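Local coordinates for amidohydrolase (Pseudomonas aeruginosa, PDB 2I5G), which probably hydrolyses dipeptides as a TIM-barrel enzyme of the membrane dipeptidase (peptidase M19) family, at residues A[3-14]-A[290-298]; A[61-71]-A[84-92]. The protein carries 2 engineered substitutions. All coordinates share one frame; numbering follows the deposited sequence.

Contact 1. Residues A[3-14]-A[290-298]; sequences PAELHADSIVID and FPNLTETLL
H7 lies against P291 and T294 and is the main polar link between the two segments. H7 CB is 4.1 Å from T294 CB. CG is anti to the backbone N (chi1 -170°), which swings the ring toward helix 291-299. H7 ND1 then meets T294 OG1 at 2.8 Å in a nearly straight hydrogen bond (174°). The hydroxyl lies at the ring edge, in plane. H7 CE1 is 3.4 Å from P291 CA, which stands over the ring centre as a CH-pi contact, 14° off the normal. H7 CD2 comes within 3.6 Å of P291 CB. V12 CG1 sits over the opposite face, offset toward the rim. NE2 hydrogen-bonds to G32 O. The imidazole is held at both nitrogens and flanked on both faces.

An apolar patch lies at the N-terminal end of helix 5-8. P3 CB is 3.6 Å from L298 CD2, and L6 CD1 reaches the same methyl at 3.8 Å. At the other end D14 OD1 approaches the edge of the F290 ring, 3.5 Å from CE2, with the carboxylate steeply inclined to the ring. That oxygen also hydrogen-bonds to T248 OG1. These contacts join helix 5-8 and strand 13-17 to the segment 290-298. Helix 304-323 touches L6, I13 and T294, helix 225-239 packs on L293 and T296, and helix 74-82 reaches I11 and I13.

Contact 2. Residues A[61-71]-A[84-92]; sequences IRDNSDLVIPV and GKTGILYGF
V68 and I88 cross at an oblique angle. I88 sends CG1 anti to its carbonyl carbon (chi1 -70°) and runs extended, which brings CD1 to 3.7 Å from V68 CB. I61 joins from the preceding helix. It and Y90 approach from opposite sides, and I61 CD1 ends 3.5 Å from Y90 OH. That hydroxyl also has a weak hydrogen bond to N58. I69 meets K85 at about a right angle, with CG2 3.8 Å from K85 CD. The extended lysine runs past the carbonyls of L67 and D66. K85 NZ donates a hydrogen bond to S65 O at 3.0 Å, 15° out of the carbonyl plane.

These side chains flank a parallel pair, strand 68-70 beside strand 86-92, with helix 74-82 as the connection. The three form a beta-alpha-beta unit in which 68-70 is probably an added strand at the N-terminal end of the barrel strand 86-92. T86 N donates to L67 O in the carbonyl plane. I69 N reaches T86 O from above the carbonyl plane, and I88 N bonds to I69 O at 2.9 Å. V71 N to I88 O is weak. V68 and T86 share one face of the sheet, while I69 is on the other.

V71 CG2 rests over the backbone of G87, 3.4 Å from its CA. V71 CG1 lies 3.8 Å from L89 CB. A water links V71 O with Y90 N. L89 also touches I115 of the next strand along, 113-117.

In the fold
Contact 1 and contact 2 do not touch. Their centres are 20 Å apart and their nearest atoms about 7 Å. Both reach the same parallel sheet, where strand 36-40 lies between 13-17 and 86-92. The run leading into that strand serves both: V12 hydrogen-bonds to T35, T86 to L34 and G87 to T35. Helix 74-82 is a second link, since it connects the two strands of contact 2 and borders contact 1. In TIM barrels the active site lies at the C-terminal ends of the strands. Contact 2 pairs the N-terminal half of 86-92, so it is probably away from that end. Contact 1 involves strand 13-17 only through D14, and its helical part is probably also away. Neither contact contains a metal or ligand.

Contact 1. Residues A[3-14]-A[290-298]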
loop_
_atom_site.group_PDB
_atom_site.type_symbol
_atom_site.label_atom_id
_atom_site.label_comp_id
_atom_site.label_asym_id
_atom_site.label_seq_id
_atom_site.Cartn_x
_atom_site.Cartn_y
_atom_site.Cartn_z
ATOM N N PRO A 3 -4.631 33.902 -35.080
ATOM C CA PRO A 3 -4.046 33.033 -34.058
ATOM C C PRO A 3 -3.329 33.891 -33.014
ATOM O O PRO A 3 -2.114 34.093 -33.072
ATOM C CB PRO A 3 -3.089 32.155 -34.862
ATOM C CG PRO A 3 -2.671 33.047 -35.978
ATOM C CD PRO A 3 -3.973 33.699 -36.382
ATOM N N ALA A 4 -4.109 34.403 -32.070
ATOM C CA ALA A 4 -3.630 35.253 -30.991
ATOM C C ALA A 4 -4.895 35.802 -30.364
ATOM O O ALA A 4 -5.037 35.851 -29.145
ATOM C CB ALA A 4 -2.791 36.382 -31.536
ATOM N N GLU A 5 -5.820 36.215 -31.221
ATOM C CA GLU A 5 -7.099 36.727 -30.765
ATOM C C GLU A 5 -7.905 35.524 -30.286
ATOM O O GLU A 5 -8.722 35.634 -29.372
ATOM C CB GLU A 5 -7.839 37.416 -31.911
ATOM C CG GLU A 5 -7.115 38.604 -32.498
ATOM C CD GLU A 5 -7.855 39.210 -33.679
ATOM O OE1 GLU A 5 -8.038 38.502 -34.694
ATOM O OE2 GLU A 5 -8.256 40.390 -33.589
ATOM N N LEU A 6 -7.666 34.375 -30.912
ATOM C CA LEU A 6 -8.371 33.151 -30.553
ATOM C C LEU A 6 -7.919 32.705 -29.165
ATOM O O LEU A 6 -8.727 32.560 -28.253
ATOM C CB LEU A 6 -8.070 32.051 -31.566
ATOM C CG LEU A 6 -9.119 30.947 -31.701
ATOM C CD1 LEU A 6 -8.505 29.768 -32.422
ATOM C CD2 LEU A 6 -9.618 30.507 -30.344
ATOM N N HIS A 7 -6.618 32.482 -29.018
ATOM C CA HIS A 7 -6.049 32.065 -27.749
ATOM C C HIS A 7 -6.537 33.039 -26.670
ATOM O O HIS A 7 -6.970 32.627 -25.593
ATOM C CB HIS A 7 -4.517 32.099 -27.843
ATOM C CG HIS A 7 -3.814 31.477 -26.676
ATOM N ND1 HIS A 7 -3.602 30.118 -26.572
ATOM C CD2 HIS A 7 -3.267 32.028 -25.566
ATOM C CE1 HIS A 7 -2.955 29.860 -25.450
ATOM N NE2 HIS A 7 -2.739 31.001 -24.821
ATOM N N ALA A 8 -6.481 34.333 -26.976
ATOM C CA ALA A 8 -6.895 35.364 -26.033
ATOM C C ALA A 8 -8.369 35.267 -25.669
ATOM O O ALA A 8 -8.728 35.349 -24.499
ATOM C CB ALA A 8 -6.593 36.746 -26.603
ATOM N N ASP A 9 -9.217 35.104 -26.676
ATOM C CA ASP A 9 -10.654 35.000 -26.464
ATOM C C ASP A 9 -11.027 33.549 -26.168
ATOM O O ASP A 9 -12.110 33.091 -26.539
ATOM C CB ASP A 9 -11.401 35.474 -27.717
ATOM C CG ASP A 9 -12.906 35.598 -27.499
ATOM O OD1 ASP A 9 -13.330 36.518 -26.766
ATOM O OD2 ASP A 9 -13.666 34.775 -28.057
ATOM N N SER A 10 -10.144 32.822 -25.493
ATOM C CA SER A 10 -10.438 31.425 -25.204
ATOM C C SER A 10 -10.056 30.953 -23.809
ATOM O O SER A 10 -9.209 31.548 -23.137
ATOM C CB SER A 10 -9.763 30.531 -26.247
ATOM O OG SER A 10 -10.256 29.207 -26.169
ATOM N N ILE A 11 -10.710 29.877 -23.381
ATOM C CA ILE A 11 -10.456 29.268 -22.085
ATOM C C ILE A 11 -9.344 28.259 -22.291
ATOM O O ILE A 11 -9.552 27.228 -22.925
ATOM C CB ILE A 11 -11.684 28.503 -21.568
ATOM C CG1 ILE A 11 -12.859 29.461 -21.387
ATOM C CG2 ILE A 11 -11.346 27.802 -20.256
ATOM C CD1 ILE A 11 -12.580 30.564 -20.399
ATOM N N VAL A 12 -8.155 28.557 -21.785
ATOM C CA VAL A 12 -7.056 27.619 -21.938
ATOM C C VAL A 12 -6.806 26.961 -20.592
ATOM O O VAL A 12 -6.720 27.629 -19.560
ATOM C CB VAL A 12 -5.764 28.315 -22.485
ATOM C CG1 VAL A 12 -6.015 29.801 -22.706
ATOM C CG2 VAL A 12 -4.588 28.082 -21.550
ATOM N N ILE A 13 -6.717 25.638 -20.613
ATOM C CA ILE A 13 -6.506 24.863 -19.404
ATOM C C ILE A 13 -5.432 23.824 -19.628
ATOM O O ILE A 13 -5.302 23.294 -20.730
ATOM C CB ILE A 13 -7.813 24.165 -18.980
ATOM C CG1 ILE A 13 -8.823 25.222 -18.519
ATOM C CG2 ILE A 13 -7.535 23.133 -17.893
ATOM C CD1 ILE A 13 -10.154 24.669 -18.075
ATOM N N ASP A 14 -4.657 23.540 -18.586
ATOM C CA ASP A 14 -3.593 22.551 -18.682
ATOM C C ASP A 14 -3.830 21.447 -17.675
ATOM O O ASP A 14 -3.896 21.694 -16.476
ATOM C CB ASP A 14 -2.231 23.198 -18.437
ATOM C CG ASP A 14 -1.079 22.241 -18.685
ATOM O OD1 ASP A 14 0.076 22.715 -18.754
ATOM O OD2 ASP A 14 -1.328 21.017 -18.806
ATOM N N PHE A 290 2.513 28.935 -24.300
ATOM C CA PHE A 290 1.273 28.200 -24.555
ATOM C C PHE A 290 0.581 28.610 -25.863
ATOM O O PHE A 290 0.175 27.755 -26.653
ATOM C CB PHE A 290 0.307 28.384 -23.380
ATOM C CG PHE A 290 -0.122 27.096 -22.737
ATOM C CD1 PHE A 290 -1.006 26.238 -23.384
ATOM C CD2 PHE A 290 0.376 26.726 -21.489
ATOM C CE1 PHE A 290 -1.384 25.031 -22.800
ATOM C CE2 PHE A 290 0.005 25.524 -20.897
ATOM C CZ PHE A 290 -0.877 24.674 -21.554
ATOM N N PRO A 291 0.447 29.921 -26.115
ATOM C CA PRO A 291 -0.207 30.383 -27.347
ATOM C C PRO A 291 0.319 29.848 -28.683
ATOM O O PRO A 291 -0.365 29.954 -29.697
ATOM C CB PRO A 291 -0.116 31.912 -27.245
ATOM C CG PRO A 291 1.005 32.149 -26.288
ATOM C CD PRO A 291 0.829 31.063 -25.268
ATOM N N ASN A 292 1.513 29.267 -28.699
ATOM C CA ASN A 292 2.054 28.726 -29.944
ATOM C C ASN A 292 1.355 27.423 -30.308
ATOM O O ASN A 292 1.440 26.953 -31.445
ATOM C CB ASN A 292 3.547 28.453 -29.811
ATOM C CG ASN A 292 4.336 29.694 -29.508
ATOM O OD1 ASN A 292 5.545 29.635 -29.298
ATOM N ND2 ASN A 292 3.661 30.832 -29.478
ATOM N N LEU A 293 0.673 26.839 -29.329
ATOM C CA LEU A 293 -0.036 25.588 -29.530
ATOM C C LEU A 293 -1.382 25.847 -30.201
ATOM O O LEU A 293 -1.889 25.014 -30.954
ATOM C CB LEU A 293 -0.217 24.886 -28.183
ATOM C CG LEU A 293 -0.746 23.452 -28.191
ATOM C CD1 LEU A 293 -0.042 22.627 -29.258
ATOM C CD2 LEU A 293 -0.535 22.849 -26.815
ATOM N N THR A 294 -1.960 27.008 -29.924
ATOM C CA THR A 294 -3.231 27.380 -30.528
ATOM C C THR A 294 -2.946 27.717 -31.983
ATOM O O THR A 294 -3.638 27.257 -32.890
ATOM C CB THR A 294 -3.844 28.607 -29.821
ATOM O OG1 THR A 294 -4.237 28.238 -28.492
ATOM C CG2 THR A 294 -5.063 29.120 -30.576
ATOM N N GLU A 295 -1.912 28.520 -32.197
ATOM C CA GLU A 295 -1.516 28.920 -33.537
ATOM C C GLU A 295 -1.129 27.705 -34.379
ATOM O O GLU A 295 -1.520 27.601 -35.541
ATOM C CB GLU A 295 -0.343 29.902 -33.460
ATOM C CG GLU A 295 0.352 30.165 -34.791
ATOM C CD GLU A 295 1.433 31.234 -34.695
ATOM O OE1 GLU A 295 2.162 31.263 -33.678
ATOM O OE2 GLU A 295 1.562 32.040 -35.646
ATOM N N THR A 296 -0.369 26.784 -33.792
ATOM C CA THR A 296 0.061 25.590 -34.512
ATOM C C THR A 296 -1.118 24.722 -34.927
ATOM O O THR A 296 -1.393 24.572 -36.115
ATOM C CB THR A 296 1.059 24.753 -33.674
ATOM O OG1 THR A 296 2.294 25.472 -33.544
ATOM C CG2 THR A 296 1.338 23.416 -34.348
ATOM N N LEU A 297 -1.814 24.147 -33.956
ATOM C CA LEU A 297 -2.972 23.314 -34.262
ATOM C C LEU A 297 -3.851 24.011 -35.300
ATOM O O LEU A 297 -4.394 23.384 -36.218
ATOM C CB LEU A 297 -3.781 23.058 -32.989
ATOM C CG LEU A 297 -3.187 22.047 -32.007
ATOM C CD1 LEU A 297 -3.852 22.206 -30.653
ATOM C CD2 LEU A 297 -3.387 20.643 -32.536
ATOM N N LEU A 298 -3.962 25.325 -35.149
ATOM C CA LEU A 298 -4.770 26.150 -36.035
ATOM C C LEU A 298 -4.234 26.151 -37.467
ATOM O O LEU A 298 -4.966 25.864 -38.417
ATOM C CB LEU A 298 -4.808 27.571 -35.478
ATOM C CG LEU A 298 -5.927 28.514 -35.902
ATOM C CD1 LEU A 298 -7.282 27.863 -35.681
ATOM C CD2 LEU A 298 -5.809 29.793 -35.081
#

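Contact 2. Residues A[61-71]-A[84-92]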
loop_
_atom_site.group_PDB
_atom_site.type_symbol
_atom_site.label_atom_id
_atom_site.label_comp_id
_atom_site.label_asym_id
_atom_site.label_seq_id
_atom_site.Cartn_x
_atom_site.Cartn_y
_atom_site.Cartn_z
ATOM N N ILE A 61 -0.454 31.563 -3.246
ATOM C CA ILE A 61 -1.611 32.139 -3.905
ATOM C C ILE A 61 -2.001 33.405 -3.160
ATOM O O ILE A 61 -2.133 34.472 -3.754
ATOM C CB ILE A 61 -2.803 31.155 -3.902
ATOM C CG1 ILE A 61 -2.489 29.957 -4.809
ATOM C CG2 ILE A 61 -4.081 31.880 -4.321
ATOM C CD1 ILE A 61 -3.615 28.952 -4.923
ATOM N N ARG A 62 -2.171 33.281 -1.850
ATOM C CA ARG A 62 -2.549 34.416 -1.015
ATOM C C ARG A 62 -1.651 35.615 -1.292
ATOM O O ARG A 62 -2.126 36.724 -1.538
ATOM C CB ARG A 62 -2.424 34.054 0.468
ATOM C CG ARG A 62 -3.662 34.335 1.296
ATOM C CD ARG A 62 -3.312 34.614 2.763
ATOM N NE ARG A 62 -2.380 33.651 3.360
ATOM C CZ ARG A 62 -2.638 32.363 3.576
ATOM N NH1 ARG A 62 -3.816 31.844 3.245
ATOM N NH2 ARG A 62 -1.711 31.593 4.135
ATOM N N ASP A 63 -0.347 35.378 -1.257
ATOM C CA ASP A 63 0.616 36.447 -1.463
ATOM C C ASP A 63 0.707 36.967 -2.895
ATOM O O ASP A 63 1.265 38.040 -3.129
ATOM C CB ASP A 63 1.999 35.999 -0.959
ATOM C CG ASP A 63 2.063 35.887 0.568
ATOM O OD1 ASP A 63 1.134 36.381 1.246
ATOM O OD2 ASP A 63 3.045 35.319 1.095
ATOM N N ASN A 64 0.150 36.215 -3.844
ATOM C CA ASN A 64 0.165 36.606 -5.256
ATOM C C ASN A 64 -1.249 36.563 -5.832
ATOM O O ASN A 64 -1.437 36.166 -6.983
ATOM C CB ASN A 64 1.050 35.655 -6.065
ATOM C CG ASN A 64 2.493 35.643 -5.591
ATOM O OD1 ASN A 64 3.243 36.594 -5.815
ATOM N ND2 ASN A 64 2.887 34.561 -4.933
ATOM N N SER A 65 -2.231 36.979 -5.034
ATOM C CA SER A 65 -3.636 36.965 -5.437
ATOM C C SER A 65 -3.975 37.850 -6.635
ATOM O O SER A 65 -5.093 37.804 -7.158
ATOM C CB SER A 65 -4.521 37.366 -4.257
ATOM O OG SER A 65 -4.304 38.718 -3.894
ATOM N N ASP A 66 -3.016 38.657 -7.068
ATOM C CA ASP A 66 -3.241 39.537 -8.205
ATOM C C ASP A 66 -2.919 38.811 -9.510
ATOM O O ASP A 66 -3.140 39.338 -10.598
ATOM C CB ASP A 66 -2.374 40.788 -8.060
ATOM C CG ASP A 66 -0.895 40.465 -7.959
ATOM O OD1 ASP A 66 -0.539 39.512 -7.236
ATOM O OD2 ASP A 66 -0.087 41.176 -8.595
ATOM N N LEU A 67 -2.410 37.589 -9.382
ATOM C CA LEU A 67 -2.034 36.761 -10.523
ATOM C C LEU A 67 -2.836 35.470 -10.598
ATOM O O LEU A 67 -3.213 35.029 -11.682
ATOM C CB LEU A 67 -0.545 36.402 -10.443
ATOM C CG LEU A 67 0.478 37.352 -11.079
ATOM C CD1 LEU A 67 0.057 38.800 -10.874
ATOM C CD2 LEU A 67 1.864 37.072 -10.491
ATOM N N VAL A 68 -3.094 34.864 -9.443
ATOM C CA VAL A 68 -3.819 33.605 -9.398
ATOM C C VAL A 68 -4.887 33.544 -8.310
ATOM O O VAL A 68 -4.853 34.305 -7.343
ATOM C CB VAL A 68 -2.837 32.431 -9.177
ATOM C CG1 VAL A 68 -1.825 32.373 -10.314
ATOM C CG2 VAL A 68 -2.119 32.601 -7.843
ATOM N N ILE A 69 -5.832 32.621 -8.490
ATOM C CA ILE A 69 -6.928 32.397 -7.550
ATOM C C ILE A 69 -7.214 30.900 -7.532
ATOM O O ILE A 69 -6.999 30.199 -8.527
ATOM C CB ILE A 69 -8.227 33.115 -7.979
ATOM C CG1 ILE A 69 -8.727 32.527 -9.304
ATOM C CG2 ILE A 69 -7.991 34.606 -8.086
ATOM C CD1 ILE A 69 -10.000 33.170 -9.829
ATOM N N PRO A 70 -7.720 30.393 -6.399
ATOM C CA PRO A 70 -8.048 28.977 -6.211
ATOM C C PRO A 70 -9.116 28.530 -7.189
ATOM O O PRO A 70 -9.861 29.350 -7.708
ATOM C CB PRO A 70 -8.568 28.927 -4.774
ATOM C CG PRO A 70 -7.956 30.128 -4.124
ATOM C CD PRO A 70 -8.066 31.169 -5.198
ATOM N N VAL A 71 -9.193 27.227 -7.427
ATOM C CA VAL A 71 -10.199 26.661 -8.321
ATOM C C VAL A 71 -10.849 25.447 -7.672
ATOM O O VAL A 71 -10.193 24.433 -7.460
ATOM C CB VAL A 71 -9.588 26.221 -9.669
ATOM C CG1 VAL A 71 -10.571 25.348 -10.432
ATOM C CG2 VAL A 71 -9.252 27.440 -10.500
ATOM N N GLY A 84 -8.823 38.287 -15.613
ATOM C CA GLY A 84 -7.447 38.362 -16.066
ATOM C C GLY A 84 -6.480 37.695 -15.105
ATOM O O GLY A 84 -5.431 38.252 -14.779
ATOM N N LYS A 85 -6.837 36.501 -14.644
ATOM C CA LYS A 85 -5.989 35.762 -13.723
ATOM C C LYS A 85 -5.939 34.299 -14.102
ATOM O O LYS A 85 -6.642 33.858 -15.011
ATOM C CB LYS A 85 -6.501 35.907 -12.285
ATOM C CG LYS A 85 -6.283 37.291 -11.695
ATOM C CD LYS A 85 -6.886 37.419 -10.310
ATOM C CE LYS A 85 -6.855 38.861 -9.854
ATOM N NZ LYS A 85 -7.504 39.027 -8.530
ATOM N N THR A 86 -5.097 33.552 -13.396
ATOM C CA THR A 86 -4.941 32.129 -13.645
ATOM C C THR A 86 -5.495 31.316 -12.497
ATOM O O THR A 86 -5.057 31.447 -11.354
ATOM C CB THR A 86 -3.462 31.758 -13.844
ATOM O OG1 THR A 86 -3.048 32.146 -15.157
ATOM C CG2 THR A 86 -3.257 30.263 -13.669
ATOM N N GLY A 87 -6.457 30.464 -12.811
ATOM C CA GLY A 87 -7.056 29.641 -11.785
ATOM C C GLY A 87 -6.156 28.470 -11.488
ATOM O O GLY A 87 -5.536 27.916 -12.398
ATOM N N ILE A 88 -6.075 28.095 -10.216
ATOM C CA ILE A 88 -5.241 26.975 -9.808
ATOM C C ILE A 88 -6.058 25.886 -9.139
ATOM O O ILE A 88 -6.677 26.099 -8.100
ATOM C CB ILE A 88 -4.105 27.453 -8.879
ATOM C CG1 ILE A 88 -3.105 28.265 -9.706
ATOM C CG2 ILE A 88 -3.408 26.267 -8.216
ATOM C CD1 ILE A 88 -1.948 28.799 -8.912
ATOM N N LEU A 89 -6.061 24.718 -9.772
ATOM C CA LEU A 89 -6.796 23.559 -9.290
ATOM C C LEU A 89 -5.831 22.526 -8.702
ATOM O O LEU A 89 -5.007 21.948 -9.416
ATOM C CB LEU A 89 -7.600 22.958 -10.452
ATOM C CG LEU A 89 -8.106 21.511 -10.369
ATOM C CD1 LEU A 89 -8.867 21.316 -9.076
ATOM C CD2 LEU A 89 -8.988 21.187 -11.583
ATOM N N TYR A 90 -5.938 22.298 -7.396
ATOM C CA TYR A 90 -5.065 21.347 -6.712
ATOM C C TYR A 90 -5.263 19.905 -7.123
ATOM O O TYR A 90 -6.398 19.413 -7.162
ATOM C CB TYR A 90 -5.252 21.431 -5.196
ATOM C CG TYR A 90 -4.764 22.715 -4.587
ATOM C CD1 TYR A 90 -3.826 23.513 -5.249
ATOM C CD2 TYR A 90 -5.197 23.109 -3.322
ATOM C CE1 TYR A 90 -3.329 24.665 -4.664
ATOM C CE2 TYR A 90 -4.706 24.264 -2.724
ATOM C CZ TYR A 90 -3.770 25.035 -3.400
ATOM O OH TYR A 90 -3.264 26.164 -2.803
ATOM N N GLY A 91 -4.150 19.223 -7.395
ATOM C CA GLY A 91 -4.209 17.825 -7.779
ATOM C C GLY A 91 -3.170 16.947 -7.102
ATOM O O GLY A 91 -2.111 17.424 -6.669
ATOM N N PHE A 92 -3.485 15.657 -6.992
ATOM C CA PHE A 92 -2.573 14.675 -6.404
ATOM C C PHE A 92 -2.208 13.704 -7.515
ATOM O O PHE A 92 -3.062 13.318 -8.318
ATOM C CB PHE A 92 -3.244 13.839 -5.308
ATOM C CG PHE A 92 -3.623 14.601 -4.079
ATOM C CD1 PHE A 92 -3.334 15.952 -3.945
ATOM C CD2 PHE A 92 -4.249 13.941 -3.027
ATOM C CE1 PHE A 92 -3.661 16.630 -2.780
ATOM C CE2 PHE A 92 -4.579 14.611 -1.858
ATOM C CZ PHE A 92 -4.286 15.956 -1.734
HETATM O O HOH W 1 -7.881 24.090 -5.908
#